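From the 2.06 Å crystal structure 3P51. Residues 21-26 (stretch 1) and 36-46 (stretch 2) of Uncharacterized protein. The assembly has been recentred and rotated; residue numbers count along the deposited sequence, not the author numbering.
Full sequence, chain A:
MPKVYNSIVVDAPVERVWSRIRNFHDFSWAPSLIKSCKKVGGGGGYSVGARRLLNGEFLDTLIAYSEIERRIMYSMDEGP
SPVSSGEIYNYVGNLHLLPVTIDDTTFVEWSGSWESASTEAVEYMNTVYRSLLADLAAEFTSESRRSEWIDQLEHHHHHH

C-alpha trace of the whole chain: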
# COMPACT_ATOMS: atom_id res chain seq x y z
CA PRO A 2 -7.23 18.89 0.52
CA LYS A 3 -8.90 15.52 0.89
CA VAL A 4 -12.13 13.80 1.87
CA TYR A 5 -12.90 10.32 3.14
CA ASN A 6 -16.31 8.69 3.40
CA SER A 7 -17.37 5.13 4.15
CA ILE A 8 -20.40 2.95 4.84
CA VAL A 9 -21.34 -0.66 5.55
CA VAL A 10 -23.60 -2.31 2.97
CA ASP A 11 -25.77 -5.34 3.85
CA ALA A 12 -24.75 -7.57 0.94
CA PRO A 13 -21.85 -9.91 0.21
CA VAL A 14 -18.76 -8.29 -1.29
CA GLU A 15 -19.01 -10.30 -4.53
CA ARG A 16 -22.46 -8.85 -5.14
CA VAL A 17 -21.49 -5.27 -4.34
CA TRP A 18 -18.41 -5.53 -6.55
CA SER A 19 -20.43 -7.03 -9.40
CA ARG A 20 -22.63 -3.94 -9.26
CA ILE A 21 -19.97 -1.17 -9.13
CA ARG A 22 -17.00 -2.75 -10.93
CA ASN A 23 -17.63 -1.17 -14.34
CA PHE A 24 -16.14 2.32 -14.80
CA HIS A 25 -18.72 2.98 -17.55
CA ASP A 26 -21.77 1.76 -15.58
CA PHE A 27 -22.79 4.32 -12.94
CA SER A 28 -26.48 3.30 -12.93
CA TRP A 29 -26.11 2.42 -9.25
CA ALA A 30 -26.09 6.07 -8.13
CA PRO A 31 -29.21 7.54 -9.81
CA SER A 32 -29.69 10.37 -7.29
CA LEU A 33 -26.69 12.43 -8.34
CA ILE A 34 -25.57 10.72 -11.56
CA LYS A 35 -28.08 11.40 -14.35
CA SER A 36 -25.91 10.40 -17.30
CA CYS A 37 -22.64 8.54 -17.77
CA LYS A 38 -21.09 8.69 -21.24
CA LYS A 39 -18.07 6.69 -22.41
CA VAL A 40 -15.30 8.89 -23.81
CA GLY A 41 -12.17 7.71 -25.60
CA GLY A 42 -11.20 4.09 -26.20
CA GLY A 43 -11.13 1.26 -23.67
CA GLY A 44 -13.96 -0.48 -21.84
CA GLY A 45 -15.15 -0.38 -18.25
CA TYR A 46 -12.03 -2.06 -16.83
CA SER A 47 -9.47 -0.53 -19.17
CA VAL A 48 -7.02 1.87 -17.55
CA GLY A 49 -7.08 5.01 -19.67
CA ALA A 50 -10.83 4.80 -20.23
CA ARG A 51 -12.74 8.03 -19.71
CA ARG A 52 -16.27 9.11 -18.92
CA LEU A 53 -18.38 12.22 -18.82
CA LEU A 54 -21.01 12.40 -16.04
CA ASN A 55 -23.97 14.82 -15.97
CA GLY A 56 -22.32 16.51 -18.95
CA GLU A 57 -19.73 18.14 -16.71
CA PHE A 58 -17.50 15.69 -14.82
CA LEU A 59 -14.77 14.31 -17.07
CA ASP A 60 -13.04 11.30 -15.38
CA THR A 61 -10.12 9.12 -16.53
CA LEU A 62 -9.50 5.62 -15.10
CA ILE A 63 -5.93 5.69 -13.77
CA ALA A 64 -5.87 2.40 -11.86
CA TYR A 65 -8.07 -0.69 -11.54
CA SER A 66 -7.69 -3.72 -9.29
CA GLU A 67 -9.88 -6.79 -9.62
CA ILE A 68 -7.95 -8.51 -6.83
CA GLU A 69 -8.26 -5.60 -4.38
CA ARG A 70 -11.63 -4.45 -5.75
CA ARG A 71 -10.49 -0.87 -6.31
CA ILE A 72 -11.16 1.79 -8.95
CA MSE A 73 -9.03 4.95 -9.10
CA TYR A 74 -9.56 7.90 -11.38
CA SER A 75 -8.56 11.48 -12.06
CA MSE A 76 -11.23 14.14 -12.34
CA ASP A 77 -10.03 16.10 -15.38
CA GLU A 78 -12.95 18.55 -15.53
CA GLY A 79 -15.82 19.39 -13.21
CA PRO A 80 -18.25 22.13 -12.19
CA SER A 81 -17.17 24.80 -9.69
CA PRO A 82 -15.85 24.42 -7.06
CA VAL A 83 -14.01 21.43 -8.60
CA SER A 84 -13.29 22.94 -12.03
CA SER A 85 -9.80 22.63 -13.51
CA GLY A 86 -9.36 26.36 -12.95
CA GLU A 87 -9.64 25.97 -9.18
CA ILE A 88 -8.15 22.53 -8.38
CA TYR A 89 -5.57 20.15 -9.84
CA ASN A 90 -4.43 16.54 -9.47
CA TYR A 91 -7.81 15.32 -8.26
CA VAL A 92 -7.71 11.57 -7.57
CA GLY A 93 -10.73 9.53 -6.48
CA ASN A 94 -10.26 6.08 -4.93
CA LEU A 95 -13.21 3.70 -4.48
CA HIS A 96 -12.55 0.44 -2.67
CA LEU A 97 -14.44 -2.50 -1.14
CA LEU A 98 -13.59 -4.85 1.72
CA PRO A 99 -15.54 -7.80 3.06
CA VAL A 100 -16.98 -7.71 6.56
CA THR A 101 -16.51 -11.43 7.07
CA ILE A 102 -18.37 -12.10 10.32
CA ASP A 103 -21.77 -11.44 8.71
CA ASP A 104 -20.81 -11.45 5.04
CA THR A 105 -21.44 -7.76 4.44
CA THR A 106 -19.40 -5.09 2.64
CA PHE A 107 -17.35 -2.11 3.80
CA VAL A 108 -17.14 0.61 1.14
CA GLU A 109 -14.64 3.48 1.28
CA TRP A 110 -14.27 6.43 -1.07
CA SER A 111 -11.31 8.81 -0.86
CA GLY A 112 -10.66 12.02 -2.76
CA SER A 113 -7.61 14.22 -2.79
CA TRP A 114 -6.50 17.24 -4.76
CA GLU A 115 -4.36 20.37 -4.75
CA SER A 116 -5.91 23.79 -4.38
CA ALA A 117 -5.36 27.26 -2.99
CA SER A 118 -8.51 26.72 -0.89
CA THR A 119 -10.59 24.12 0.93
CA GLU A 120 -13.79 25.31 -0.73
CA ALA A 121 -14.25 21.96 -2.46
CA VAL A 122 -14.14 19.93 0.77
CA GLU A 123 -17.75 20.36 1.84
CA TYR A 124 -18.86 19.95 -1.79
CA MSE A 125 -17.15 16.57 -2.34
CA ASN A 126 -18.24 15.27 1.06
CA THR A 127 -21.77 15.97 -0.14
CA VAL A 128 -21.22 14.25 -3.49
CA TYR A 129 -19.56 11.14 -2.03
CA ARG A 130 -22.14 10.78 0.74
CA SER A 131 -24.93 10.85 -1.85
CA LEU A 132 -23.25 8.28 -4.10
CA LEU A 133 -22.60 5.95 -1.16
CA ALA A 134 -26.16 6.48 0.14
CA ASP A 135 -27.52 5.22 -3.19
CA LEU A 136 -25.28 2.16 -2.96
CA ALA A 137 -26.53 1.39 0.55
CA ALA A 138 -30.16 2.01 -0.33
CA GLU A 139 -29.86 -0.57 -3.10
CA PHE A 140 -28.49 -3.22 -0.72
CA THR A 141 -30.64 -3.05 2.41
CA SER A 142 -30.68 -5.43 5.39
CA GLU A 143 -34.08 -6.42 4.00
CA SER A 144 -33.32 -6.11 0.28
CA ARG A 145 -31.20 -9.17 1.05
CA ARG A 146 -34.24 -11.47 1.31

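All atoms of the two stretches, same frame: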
# COMPACT_ATOMS: atom_id res chain seq x y z
N ILE A 21 -20.70 -2.44 -8.96
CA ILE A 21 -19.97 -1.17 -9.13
C ILE A 21 -18.69 -1.28 -9.96
O ILE A 21 -18.04 -0.28 -10.21
CB ILE A 21 -19.56 -0.57 -7.78
CG1 ILE A 21 -18.55 -1.48 -7.07
CG2 ILE A 21 -20.79 -0.34 -6.91
CD1 ILE A 21 -17.66 -0.76 -6.09
N ARG A 22 -18.34 -2.49 -10.40
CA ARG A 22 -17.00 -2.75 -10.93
C ARG A 22 -16.73 -2.17 -12.31
O ARG A 22 -15.60 -2.18 -12.78
CB ARG A 22 -16.71 -4.26 -10.93
CG ARG A 22 -17.39 -5.06 -12.03
CD ARG A 22 -17.07 -6.56 -11.89
NE ARG A 22 -17.85 -7.37 -12.83
CZ ARG A 22 -17.35 -7.94 -13.93
NH1 ARG A 22 -16.06 -7.81 -14.24
NH2 ARG A 22 -18.15 -8.66 -14.71
N ASN A 23 -17.77 -1.66 -12.97
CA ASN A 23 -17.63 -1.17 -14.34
C ASN A 23 -17.55 0.35 -14.39
O ASN A 23 -18.51 1.04 -14.09
CB ASN A 23 -18.79 -1.69 -15.20
CG ASN A 23 -18.58 -1.42 -16.68
OD1 ASN A 23 -18.18 -0.33 -17.07
ND2 ASN A 23 -18.83 -2.43 -17.51
N PHE A 24 -16.38 0.87 -14.76
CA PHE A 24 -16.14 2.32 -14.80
C PHE A 24 -17.16 3.04 -15.69
O PHE A 24 -17.44 4.21 -15.47
CB PHE A 24 -14.69 2.57 -15.24
CG PHE A 24 -14.29 4.02 -15.30
CD1 PHE A 24 -13.95 4.72 -14.15
CD2 PHE A 24 -14.18 4.68 -16.53
CE1 PHE A 24 -13.55 6.06 -14.20
CE2 PHE A 24 -13.78 6.02 -16.60
CZ PHE A 24 -13.46 6.71 -15.43
N HIS A 25 -17.74 2.34 -16.67
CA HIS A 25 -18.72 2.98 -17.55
C HIS A 25 -20.18 2.71 -17.17
O HIS A 25 -21.09 3.17 -17.86
CB HIS A 25 -18.50 2.59 -19.01
CG HIS A 25 -17.25 3.16 -19.60
ND1 HIS A 25 -16.41 2.42 -20.42
CD2 HIS A 25 -16.69 4.39 -19.51
CE1 HIS A 25 -15.40 3.18 -20.80
NE2 HIS A 25 -15.54 4.38 -20.26
N ASP A 26 -20.41 1.95 -16.09
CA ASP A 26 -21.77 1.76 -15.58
C ASP A 26 -21.93 2.40 -14.20
O ASP A 26 -21.51 1.84 -13.18
CB ASP A 26 -22.13 0.27 -15.51
CG ASP A 26 -23.54 0.03 -14.99
OD1 ASP A 26 -24.30 1.01 -14.83
OD2 ASP A 26 -23.91 -1.13 -14.74
N SER A 36 -26.41 10.96 -16.06
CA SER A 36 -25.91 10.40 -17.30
C SER A 36 -24.44 10.06 -17.17
O SER A 36 -23.68 10.76 -16.50
CB SER A 36 -26.10 11.40 -18.45
OG SER A 36 -25.33 12.56 -18.23
N CYS A 37 -24.03 8.97 -17.81
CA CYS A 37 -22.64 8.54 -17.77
C CYS A 37 -22.24 8.11 -19.17
O CYS A 37 -22.63 7.03 -19.62
CB CYS A 37 -22.47 7.39 -16.77
SG CYS A 37 -20.79 6.70 -16.64
N LYS A 38 -21.49 8.96 -19.86
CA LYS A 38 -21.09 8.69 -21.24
C LYS A 38 -19.63 8.25 -21.36
O LYS A 38 -18.73 8.91 -20.85
CB LYS A 38 -21.32 9.91 -22.12
CG LYS A 38 -22.74 10.43 -22.11
CD LYS A 38 -23.69 9.50 -22.85
CE LYS A 38 -25.11 10.05 -22.82
NZ LYS A 38 -25.79 9.90 -24.14
N LYS A 39 -19.41 7.14 -22.05
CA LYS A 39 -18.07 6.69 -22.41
C LYS A 39 -17.37 7.71 -23.31
O LYS A 39 -17.95 8.22 -24.26
CB LYS A 39 -18.16 5.35 -23.15
CG LYS A 39 -16.85 4.87 -23.77
CD LYS A 39 -17.00 3.42 -24.29
CE LYS A 39 -15.71 2.87 -24.90
NZ LYS A 39 -15.39 3.50 -26.20
N VAL A 40 -16.11 8.00 -23.00
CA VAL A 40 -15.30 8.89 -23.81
C VAL A 40 -13.93 8.26 -24.04
O VAL A 40 -13.33 7.71 -23.11
CB VAL A 40 -15.11 10.27 -23.15
CG1 VAL A 40 -14.21 11.17 -24.01
CG2 VAL A 40 -16.47 10.93 -22.90
N GLY A 41 -13.45 8.33 -25.27
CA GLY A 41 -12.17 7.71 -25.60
C GLY A 41 -12.30 6.20 -25.73
O GLY A 41 -13.38 5.65 -25.51
N GLY A 42 -11.21 5.54 -26.07
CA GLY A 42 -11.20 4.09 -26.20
C GLY A 42 -11.03 3.38 -24.87
O GLY A 42 -10.74 4.00 -23.84
N GLY A 43 -11.23 2.06 -24.88
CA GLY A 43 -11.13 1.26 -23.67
C GLY A 43 -12.48 1.05 -23.01
O GLY A 43 -13.31 1.97 -22.97
N GLY A 44 -12.71 -0.16 -22.50
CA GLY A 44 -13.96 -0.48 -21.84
C GLY A 44 -13.97 -0.15 -20.36
O GLY A 44 -13.08 0.55 -19.87
N GLY A 45 -14.96 -0.68 -19.65
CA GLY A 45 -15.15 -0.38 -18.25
C GLY A 45 -14.08 -0.83 -17.26
O GLY A 45 -14.13 -0.47 -16.09
N TYR A 46 -13.10 -1.61 -17.72
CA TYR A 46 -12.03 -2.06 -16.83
C TYR A 46 -10.68 -1.74 -17.43
O TYR A 46 -9.64 -2.26 -17.00
CB TYR A 46 -12.12 -3.58 -16.59
CG TYR A 46 -13.53 -4.12 -16.62
CD1 TYR A 46 -14.45 -3.78 -15.64
CD2 TYR A 46 -13.93 -4.98 -17.64
CE1 TYR A 46 -15.74 -4.28 -15.66
CE2 TYR A 46 -15.23 -5.49 -17.67
CZ TYR A 46 -16.13 -5.13 -16.68
OH TYR A 46 -17.42 -5.62 -16.71
O HOH W 1 -20.10 -5.02 -15.69
O HOH W 2 -23.57 4.54 -19.13

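His 25 covers the most surface in this contact, followed by Tyr 46 and Gly 45. Together the two stretches bury 504 Å², counting both sides.

His 25 sits at the third position of a type I beta turn that runs from Asn 23 to Asp 26. The turn is closed by Asp 26 N donating to Asn 23 O at 2.9 Å. The CA-to-CB bond of His 25 points toward stretch 2. The ring lies against Lys 39 and Gly 43 to Gly 45. Lys 39 CG is over one face, 3.9 Å from the centroid of the His 25 ring and 23° off the normal, a CH-pi contact made by the aliphatic part of the lysine. The end of the Lys 39 side chain leads away, and Lys 39 NZ donates to Gly 41 O at 3.0 Å within its own stretch. At the ring edge, His 25 CE1 is 3.2 Å from Gly 43 O. His 25 ND1 approaches Gly 45 N at 3.5 Å, a contact and not a hydrogen bond. His 25 NE2 is hydrogen-bonded elsewhere in the structure.

The carbonyl oxygen of His 25 lies near Cys 37, the first residue of the strand 37-40, with His 25 O 3.7 Å from Cys 37 SG. Water 2 donates to both His 25 O at 3.1 Å and Cys 37 O at 2.7 Å, so it bridges the two main chains.

Gly 45 provides the direct hydrogen bond between the stretches. Phe 24 N donates to Gly 45 O at 2.9 Å, with an N-H...O angle of 158°. Gly 45 has no side chain, and an ideal CB would lie 2.0 Å from Asn 23 OD1, a clash; Gly 45 CA is 3.3 Å from Asn 23 OD1. That oxygen is held in place by His 25 N, which donates to Asn 23 OD1 at 2.7 Å.

The CA-to-CB bond of Tyr 46 points sideways, but the end of the side chain comes nearer to stretch 1. Arg 22 O lies at the ring edge, 3.5 Å from Tyr 46 CD1. Tyr 46 OH sits over one face of the Arg 22 guanidinium, 3.6 Å from Arg 22 NH1. This position is out of the plane in which the guanidinium N-H groups point. Tyr 46 OH is also 3.6 Å from Asn 23 ND2. Water 1 links these two groups, at 2.9 Å from Tyr 46 OH and, through a weak bond, 3.4 Å from Asn 23 ND2.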